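Long-range contacts in gamma-glutamyl-gamma-aminobutyraldehyde dehydrogenase (PDB 4LIH), which probably oxidises aldehydes such as gamma-glutamyl-gamma-aminobutyraldehyde to carboxylic acids with NAD(P)+ as electron acceptor: residues Asp128-Phe139 and Phe177-Pro188; Arg270-Lys278 and Phe473-Asp484. One frame throughout, in Å; residues are numbered along the deposited sequence.

Interaction 1: Asp128-Phe139 and Phe177-Pro188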
# COMPACT_ATOMS: atom_id res chain seq x y z
N ASP A 128 -22.72 -5.36 21.00
CA ASP A 128 -22.91 -3.92 20.69
C ASP A 128 -21.90 -2.98 21.39
O ASP A 128 -21.18 -2.25 20.72
CB ASP A 128 -24.38 -3.50 21.01
CG ASP A 128 -25.39 -4.38 20.26
OD1 ASP A 128 -25.66 -5.52 20.66
OD2 ASP A 128 -25.88 -3.95 19.21
N VAL A 129 -21.83 -2.98 22.72
CA VAL A 129 -20.93 -2.09 23.41
C VAL A 129 -19.43 -2.49 23.14
O VAL A 129 -18.66 -1.68 22.71
CB VAL A 129 -21.29 -1.98 24.91
CG1 VAL A 129 -20.33 -1.01 25.61
CG2 VAL A 129 -22.78 -1.52 25.08
N PRO A 130 -19.04 -3.75 23.30
CA PRO A 130 -17.64 -4.04 22.95
C PRO A 130 -17.26 -3.71 21.50
O PRO A 130 -16.13 -3.27 21.26
CB PRO A 130 -17.50 -5.54 23.22
CG PRO A 130 -18.60 -5.88 24.12
CD PRO A 130 -19.74 -4.95 23.80
N GLY A 131 -18.21 -3.90 20.57
CA GLY A 131 -18.03 -3.57 19.13
C GLY A 131 -17.79 -2.08 18.96
O GLY A 131 -16.93 -1.68 18.20
N ALA A 132 -18.55 -1.25 19.66
CA ALA A 132 -18.37 0.19 19.57
C ALA A 132 -16.98 0.60 20.02
O ALA A 132 -16.34 1.48 19.38
CB ALA A 132 -19.44 0.94 20.39
N ALA A 133 -16.56 0.04 21.16
CA ALA A 133 -15.31 0.38 21.80
C ALA A 133 -14.17 -0.09 20.88
O ALA A 133 -13.28 0.68 20.62
CB ALA A 133 -15.20 -0.24 23.16
N TYR A 134 -14.32 -1.31 20.29
CA TYR A 134 -13.31 -1.88 19.36
C TYR A 134 -13.19 -1.02 18.14
O TYR A 134 -12.09 -0.71 17.69
CB TYR A 134 -13.62 -3.32 19.02
CG TYR A 134 -12.93 -3.95 17.78
CD1 TYR A 134 -11.55 -4.08 17.69
CD2 TYR A 134 -13.69 -4.52 16.77
CE1 TYR A 134 -10.92 -4.66 16.60
CE2 TYR A 134 -13.09 -5.14 15.68
CZ TYR A 134 -11.73 -5.23 15.59
OH TYR A 134 -11.17 -5.85 14.48
N CYS A 135 -14.33 -0.53 17.64
CA CYS A 135 -14.27 0.33 16.47
C CYS A 135 -13.49 1.63 16.75
O CYS A 135 -12.59 2.01 15.98
CB CYS A 135 -15.66 0.60 15.93
SG CYS A 135 -15.70 1.67 14.49
N VAL A 136 -13.78 2.28 17.86
CA VAL A 136 -13.07 3.48 18.23
C VAL A 136 -11.56 3.18 18.43
O VAL A 136 -10.69 3.91 17.96
CB VAL A 136 -13.67 4.09 19.49
CG1 VAL A 136 -12.79 5.23 20.00
CG2 VAL A 136 -15.08 4.60 19.17
N GLU A 137 -11.25 2.11 19.14
CA GLU A 137 -9.87 1.75 19.39
C GLU A 137 -9.06 1.48 18.13
O GLU A 137 -7.86 1.85 18.03
CB GLU A 137 -9.78 0.51 20.31
CG GLU A 137 -10.25 0.74 21.75
CD GLU A 137 -10.69 -0.52 22.48
OE1 GLU A 137 -10.83 -1.63 21.93
OE2 GLU A 137 -10.94 -0.40 23.67
N TRP A 138 -9.70 0.78 17.19
CA TRP A 138 -9.00 0.34 15.96
C TRP A 138 -8.69 1.57 15.11
O TRP A 138 -7.56 1.76 14.67
CB TRP A 138 -9.87 -0.64 15.21
CG TRP A 138 -9.20 -1.43 14.12
CD1 TRP A 138 -8.63 -2.66 14.24
CD2 TRP A 138 -9.09 -1.06 12.76
NE1 TRP A 138 -8.12 -3.08 13.02
CE2 TRP A 138 -8.42 -2.14 12.08
CE3 TRP A 138 -9.44 0.07 12.03
CZ2 TRP A 138 -8.10 -2.10 10.72
CZ3 TRP A 138 -9.17 0.09 10.64
CH2 TRP A 138 -8.49 -1.01 10.01
N PHE A 139 -9.65 2.47 14.96
CA PHE A 139 -9.34 3.67 14.18
C PHE A 139 -8.31 4.56 14.89
O PHE A 139 -7.47 5.16 14.23
CB PHE A 139 -10.59 4.41 13.72
CG PHE A 139 -11.30 3.71 12.57
CD1 PHE A 139 -10.75 3.74 11.27
CD2 PHE A 139 -12.40 2.90 12.82
CE1 PHE A 139 -11.38 3.09 10.20
CE2 PHE A 139 -13.00 2.23 11.77
CZ PHE A 139 -12.50 2.32 10.48
N PHE A 177 -29.00 -1.03 15.64
CA PHE A 177 -27.72 -1.12 16.34
C PHE A 177 -27.28 0.29 16.72
O PHE A 177 -26.32 0.80 16.12
CB PHE A 177 -26.61 -1.77 15.46
CG PHE A 177 -26.85 -3.21 15.17
CD1 PHE A 177 -26.40 -4.18 16.04
CD2 PHE A 177 -27.61 -3.59 14.06
CE1 PHE A 177 -26.68 -5.50 15.81
CE2 PHE A 177 -27.89 -4.93 13.83
CZ PHE A 177 -27.45 -5.87 14.72
N PRO A 178 -27.97 0.92 17.70
CA PRO A 178 -27.74 2.34 17.95
C PRO A 178 -26.30 2.68 18.27
O PRO A 178 -25.72 3.49 17.58
CB PRO A 178 -28.68 2.69 19.12
CG PRO A 178 -29.71 1.59 19.10
CD PRO A 178 -29.05 0.37 18.55
N ILE A 179 -25.73 2.10 19.30
CA ILE A 179 -24.36 2.48 19.66
C ILE A 179 -23.33 2.00 18.64
O ILE A 179 -22.36 2.72 18.32
CB ILE A 179 -23.97 2.11 21.11
CG1 ILE A 179 -22.73 2.95 21.52
CG2 ILE A 179 -23.75 0.61 21.28
CD1 ILE A 179 -22.16 2.54 22.85
N LEU A 180 -23.57 0.83 18.06
CA LEU A 180 -22.61 0.19 17.19
C LEU A 180 -22.51 0.92 15.84
O LEU A 180 -21.40 1.23 15.37
CB LEU A 180 -22.94 -1.29 17.08
CG LEU A 180 -22.08 -2.21 16.21
CD1 LEU A 180 -22.37 -2.01 14.73
CD2 LEU A 180 -20.62 -1.97 16.55
N MET A 181 -23.66 1.22 15.23
CA MET A 181 -23.68 1.99 13.97
C MET A 181 -23.19 3.39 14.18
O MET A 181 -22.45 3.93 13.36
CB MET A 181 -25.06 2.02 13.30
CG MET A 181 -25.47 0.69 12.67
SD MET A 181 -24.33 -0.16 11.54
CE MET A 181 -23.83 1.25 10.48
N ALA A 182 -23.57 4.01 15.30
CA ALA A 182 -23.05 5.34 15.66
C ALA A 182 -21.52 5.33 15.62
O ALA A 182 -20.89 6.14 14.93
CB ALA A 182 -23.59 5.80 17.02
N ALA A 183 -20.93 4.39 16.35
CA ALA A 183 -19.47 4.29 16.44
C ALA A 183 -18.81 3.98 15.08
O ALA A 183 -17.72 4.43 14.80
CB ALA A 183 -19.13 3.21 17.42
N TRP A 184 -19.47 3.19 14.23
CA TRP A 184 -18.94 2.93 12.85
C TRP A 184 -18.80 4.24 12.04
O TRP A 184 -17.93 4.34 11.17
CB TRP A 184 -19.86 1.97 12.07
CG TRP A 184 -19.66 0.55 12.42
CD1 TRP A 184 -19.02 0.06 13.53
CD2 TRP A 184 -20.08 -0.60 11.68
NE1 TRP A 184 -19.05 -1.31 13.53
CE2 TRP A 184 -19.68 -1.74 12.39
CE3 TRP A 184 -20.80 -0.77 10.48
CZ2 TRP A 184 -19.94 -3.06 11.96
CZ3 TRP A 184 -21.04 -2.08 10.02
CH2 TRP A 184 -20.62 -3.20 10.78
N LYS A 185 -19.67 5.20 12.31
CA LYS A 185 -19.52 6.56 11.78
C LYS A 185 -18.50 7.38 12.56
O LYS A 185 -17.54 7.88 11.99
CB LYS A 185 -20.83 7.33 11.72
CG LYS A 185 -22.03 6.64 11.07
CD LYS A 185 -21.76 6.01 9.73
CE LYS A 185 -23.05 5.43 9.21
NZ LYS A 185 -22.83 4.58 8.01
N PHE A 186 -18.69 7.56 13.87
CA PHE A 186 -17.85 8.54 14.58
C PHE A 186 -16.41 8.07 14.87
O PHE A 186 -15.53 8.90 15.09
CB PHE A 186 -18.55 9.08 15.85
CG PHE A 186 -18.80 8.08 16.95
CD1 PHE A 186 -17.74 7.46 17.62
CD2 PHE A 186 -20.09 7.85 17.43
CE1 PHE A 186 -18.00 6.58 18.66
CE2 PHE A 186 -20.33 6.98 18.47
CZ PHE A 186 -19.29 6.35 19.10
N GLY A 187 -16.22 6.78 14.96
CA GLY A 187 -14.86 6.19 15.12
C GLY A 187 -13.91 6.64 14.04
O GLY A 187 -12.94 7.37 14.30
N PRO A 188 -14.23 6.31 12.79
CA PRO A 188 -13.32 6.84 11.74
C PRO A 188 -13.39 8.36 11.52
O PRO A 188 -12.36 9.00 11.25
CB PRO A 188 -13.81 6.12 10.49
CG PRO A 188 -15.19 5.62 10.79
CD PRO A 188 -15.17 5.30 12.27
O HOH W 1 -25.67 -1.17 18.87
O HOH W 2 -17.69 -2.65 15.44
O HOH W 3 -11.82 6.62 16.95
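Two nearly parallel helices, 121-142 and 178-191, pack here through Ala132 and Ala183, whose CB atoms meet at 3.8 Å. The small side chains let the axes of the two segments come within 8.1 Å, at 8° to one another. Gly187 continues the close approach beside Val136, and CG2 of Val136 reaches the edge of the Phe186 ring at CE1. Before that, Ile179 lays CG1 and CD1 against Ala132 CB. Helix 178-191 follows strand 157-172 of the large mixed sheet that also holds strand 270-274, and helix 121-142 packs along it. With chi1 at 179°, Cys135 swings SG away from its own backbone N and toward the second helix, obliquely to the Trp184 ring and 3.8 Å from CD1. Further on, Pro188 covers one face of Phe139, its CB 3.8 Å from the ring centroid in a CH-pi contact, while Trp138 takes the opposite face. Water links polar groups along the seam: one molecule receives the N-H of Trp184 NE1 at 2.7 Å and donates to Gly131 O. Another joins Leu180 N to Asp128 OD2, a carboxylate oxygen also salt-bridged to Lys119 and set at the edge of Phe177.

Interaction 2: Arg270-Lys278 and Phe473-Asp484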
# COMPACT_ATOMS: atom_id res chain seq x y z
N ARG A 270 -20.55 15.73 0.78
CA ARG A 270 -20.38 14.32 0.43
C ARG A 270 -21.46 13.53 1.11
O ARG A 270 -21.71 13.73 2.29
CB ARG A 270 -19.02 13.77 0.85
CG ARG A 270 -17.91 14.11 -0.13
CD ARG A 270 -17.72 15.61 -0.21
NE ARG A 270 -16.50 15.99 -0.92
CZ ARG A 270 -16.43 16.71 -2.03
NH1 ARG A 270 -17.51 17.06 -2.71
NH2 ARG A 270 -15.24 17.05 -2.49
N ALA A 271 -22.06 12.58 0.40
CA ALA A 271 -23.15 11.81 0.99
C ALA A 271 -22.83 10.35 0.85
O ALA A 271 -22.56 9.87 -0.26
CB ALA A 271 -24.49 12.13 0.36
N TRP A 272 -22.92 9.65 1.98
CA TRP A 272 -22.52 8.27 2.11
C TRP A 272 -23.60 7.45 2.80
O TRP A 272 -23.92 7.71 3.97
CB TRP A 272 -21.22 8.17 2.91
CG TRP A 272 -20.06 8.81 2.28
CD1 TRP A 272 -19.52 10.03 2.59
CD2 TRP A 272 -19.32 8.31 1.17
NE1 TRP A 272 -18.47 10.29 1.77
CE2 TRP A 272 -18.30 9.24 0.90
CE3 TRP A 272 -19.39 7.13 0.40
CZ2 TRP A 272 -17.39 9.06 -0.13
CZ3 TRP A 272 -18.47 6.94 -0.62
CH2 TRP A 272 -17.48 7.91 -0.88
N LEU A 273 -24.14 6.45 2.10
CA LEU A 273 -25.30 5.72 2.59
C LEU A 273 -25.01 4.24 2.79
O LEU A 273 -24.37 3.61 1.97
CB LEU A 273 -26.49 5.83 1.62
CG LEU A 273 -26.86 7.21 1.05
CD1 LEU A 273 -27.96 7.01 0.00
CD2 LEU A 273 -27.24 8.22 2.14
N GLU A 274 -25.56 3.69 3.86
CA GLU A 274 -25.57 2.25 4.12
C GLU A 274 -27.07 1.97 4.27
O GLU A 274 -27.75 2.57 5.11
CB GLU A 274 -24.82 1.92 5.43
CG GLU A 274 -23.31 2.08 5.43
CD GLU A 274 -22.53 0.89 4.90
OE1 GLU A 274 -21.36 1.06 4.56
OE2 GLU A 274 -23.07 -0.22 4.84
N LEU A 275 -27.60 1.10 3.42
CA LEU A 275 -29.06 0.94 3.28
C LEU A 275 -29.40 -0.52 3.54
O LEU A 275 -28.58 -1.23 4.12
CB LEU A 275 -29.50 1.44 1.92
CG LEU A 275 -29.06 2.88 1.57
CD1 LEU A 275 -29.43 3.23 0.12
CD2 LEU A 275 -29.70 3.84 2.56
N GLY A 276 -30.57 -0.95 3.08
CA GLY A 276 -31.09 -2.28 3.38
C GLY A 276 -30.58 -3.37 2.44
O GLY A 276 -29.71 -3.12 1.57
N GLY A 277 -31.12 -4.56 2.61
CA GLY A 277 -30.66 -5.74 1.86
C GLY A 277 -31.74 -6.80 1.78
O GLY A 277 -32.78 -6.66 2.41
N LYS A 278 -31.48 -7.82 0.95
CA LYS A 278 -32.28 -9.04 0.89
C LYS A 278 -31.26 -10.11 0.58
O LYS A 278 -31.30 -10.73 -0.47
CB LYS A 278 -33.38 -8.99 -0.17
CG LYS A 278 -34.41 -10.09 -0.01
CD LYS A 278 -35.40 -9.76 1.10
CE LYS A 278 -36.16 -10.94 1.67
NZ LYS A 278 -37.26 -10.50 2.58
N PHE A 473 -17.46 -2.83 4.57
CA PHE A 473 -18.81 -3.31 4.72
C PHE A 473 -19.74 -2.26 4.08
O PHE A 473 -19.67 -1.09 4.41
CB PHE A 473 -19.09 -3.46 6.23
CG PHE A 473 -20.49 -3.80 6.55
CD1 PHE A 473 -21.50 -2.87 6.40
CD2 PHE A 473 -20.81 -5.08 6.92
CE1 PHE A 473 -22.81 -3.20 6.67
CE2 PHE A 473 -22.14 -5.43 7.20
CZ PHE A 473 -23.12 -4.48 7.08
N GLY A 474 -20.57 -2.68 3.14
CA GLY A 474 -21.46 -1.74 2.48
C GLY A 474 -21.98 -2.30 1.17
O GLY A 474 -21.71 -3.41 0.82
N GLY A 475 -22.72 -1.50 0.43
CA GLY A 475 -23.50 -1.99 -0.66
C GLY A 475 -22.86 -1.98 -2.05
O GLY A 475 -21.99 -1.18 -2.35
N TYR A 476 -23.27 -2.96 -2.84
CA TYR A 476 -23.39 -2.85 -4.30
C TYR A 476 -24.81 -2.36 -4.57
O TYR A 476 -25.72 -2.54 -3.72
CB TYR A 476 -23.25 -4.22 -4.96
CG TYR A 476 -21.86 -4.78 -5.10
CD1 TYR A 476 -20.89 -4.71 -4.06
CD2 TYR A 476 -21.52 -5.45 -6.28
CE1 TYR A 476 -19.63 -5.30 -4.23
CE2 TYR A 476 -20.28 -5.99 -6.43
CZ TYR A 476 -19.36 -5.96 -5.40
OH TYR A 476 -18.13 -6.49 -5.61
N LYS A 477 -25.01 -1.77 -5.74
CA LYS A 477 -26.37 -1.47 -6.23
C LYS A 477 -27.13 -0.54 -5.26
O LYS A 477 -26.59 0.50 -4.93
CB LYS A 477 -27.14 -2.75 -6.57
CG LYS A 477 -26.48 -3.58 -7.69
CD LYS A 477 -27.35 -4.73 -8.15
CE LYS A 477 -27.12 -6.01 -7.44
NZ LYS A 477 -27.82 -7.23 -8.05
N GLN A 478 -28.33 -0.87 -4.80
CA GLN A 478 -29.11 0.04 -3.98
C GLN A 478 -28.98 -0.25 -2.49
O GLN A 478 -29.88 0.12 -1.72
CB GLN A 478 -30.59 0.02 -4.41
CG GLN A 478 -30.72 0.30 -5.88
CD GLN A 478 -32.04 0.90 -6.28
OE1 GLN A 478 -32.66 1.68 -5.52
NE2 GLN A 478 -32.48 0.56 -7.50
N SER A 479 -27.93 -0.96 -2.09
CA SER A 479 -27.70 -1.20 -0.64
C SER A 479 -26.74 -0.20 -0.01
O SER A 479 -26.32 -0.37 1.14
CB SER A 479 -27.24 -2.63 -0.34
OG SER A 479 -28.26 -3.60 -0.57
N GLY A 480 -26.40 0.85 -0.75
CA GLY A 480 -25.59 1.98 -0.19
C GLY A 480 -24.32 2.21 -0.98
O GLY A 480 -23.93 1.38 -1.77
N ASN A 481 -23.67 3.34 -0.75
CA ASN A 481 -22.39 3.63 -1.39
C ASN A 481 -21.29 3.84 -0.34
O ASN A 481 -21.55 4.37 0.74
CB ASN A 481 -22.53 4.85 -2.30
CG ASN A 481 -22.89 6.13 -1.53
OD1 ASN A 481 -23.86 6.17 -0.79
ND2 ASN A 481 -22.07 7.19 -1.71
N GLY A 482 -20.06 3.42 -0.65
CA GLY A 482 -18.99 3.62 0.35
C GLY A 482 -19.02 2.43 1.29
O GLY A 482 -19.88 1.56 1.15
N ARG A 483 -18.06 2.41 2.22
CA ARG A 483 -17.89 1.35 3.14
C ARG A 483 -17.68 1.88 4.58
O ARG A 483 -16.99 2.87 4.84
CB ARG A 483 -16.72 0.48 2.70
CG ARG A 483 -16.80 -0.07 1.28
CD ARG A 483 -17.84 -1.14 1.29
NE ARG A 483 -18.02 -1.86 0.05
CZ ARG A 483 -18.87 -1.53 -0.90
NH1 ARG A 483 -19.62 -0.45 -0.80
NH2 ARG A 483 -18.99 -2.32 -1.93
N ASP A 484 -18.23 1.15 5.53
CA ASP A 484 -17.88 1.21 6.93
C ASP A 484 -16.87 0.12 7.31
O ASP A 484 -16.71 -0.88 6.58
CB ASP A 484 -19.16 1.11 7.77
CG ASP A 484 -20.03 2.41 7.75
OD1 ASP A 484 -19.66 3.48 7.22
OD2 ASP A 484 -21.16 2.34 8.31
O HOH W 4 -22.63 1.26 1.64
O HOH W 5 -20.95 4.07 3.60
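Strand 270-274 and the loop 473-484 meet at a single beta bridge, with CA of Glu274 and CA of Gly480 4.3 Å apart. Leu275 N donates to Ser479 O at 3.0 Å, from above the carbonyl plane, while Asn481 N gives Leu273 O a weak bond. Gly480 suits this place because a side chain there would run into Leu273 O and Glu274 CA. Asn481 then copies a strand edge with its amide: ND2 donates to Ala271 O at 3.1 Å, almost straight (178°) and onto a lone pair, and OD1 accepts from Leu273 N at 2.9 Å. Its CG sits between backbone N and carbonyl carbon (chi1 63°), which turns the amide back to the strand and nearly parallel to the indole plane of Trp272. Gly482 packs its CA 3.5 Å from CZ3 of that indole. Beyond the strand, Ser479 OG donates to Gly276 O at 2.6 Å, in the carbonyl plane, and also bonds Gly433.

Glu274 points its CB away from the loop, but a bend at chi2 (-85°) folds the carboxylate back toward it. OE1 lies 2.7 Å from Phe473 O, takes a weak bond from Asp484 N and receives a water that also donates to Asn481 O; OE2 lies at the edge of the Phe473 ring. Gly474 lets the loop pass this close, since a CB would clash with OE1. Glu274 is the predicted active-site glutamate, and the arrangement is consistent with the aldehyde dehydrogenase catalytic centre, in which the glutamate stands at the end of a strand of the nucleotide-binding domain.

Overall arrangement
Interactions 1 and 2 have centres 18 Å apart, yet touch directly through the helix of 177-188. Lys185 NZ forms a salt bridge with Asp484 OD2 at 2.8 Å and packs against Glu274 CG at 3.6 Å; it also bonds Thr250, on the strand neighbouring 270-274. CE3 of Trp184 lies 3.7 Å from Asp484 CB, and the indole meets Phe473 edge-to-face. Helix 178-191, the second member of the pair, thus presents one side to the loop 473-484, which packs against the predicted active-site Glu274, about 6 Å from the side chain of Trp184. A bound MES, probably from the crystallisation liquor, lies about 3 Å from the side chain of Phe177 and about 4 Å from that of Phe473, consistent with a pocket lined by both contacts.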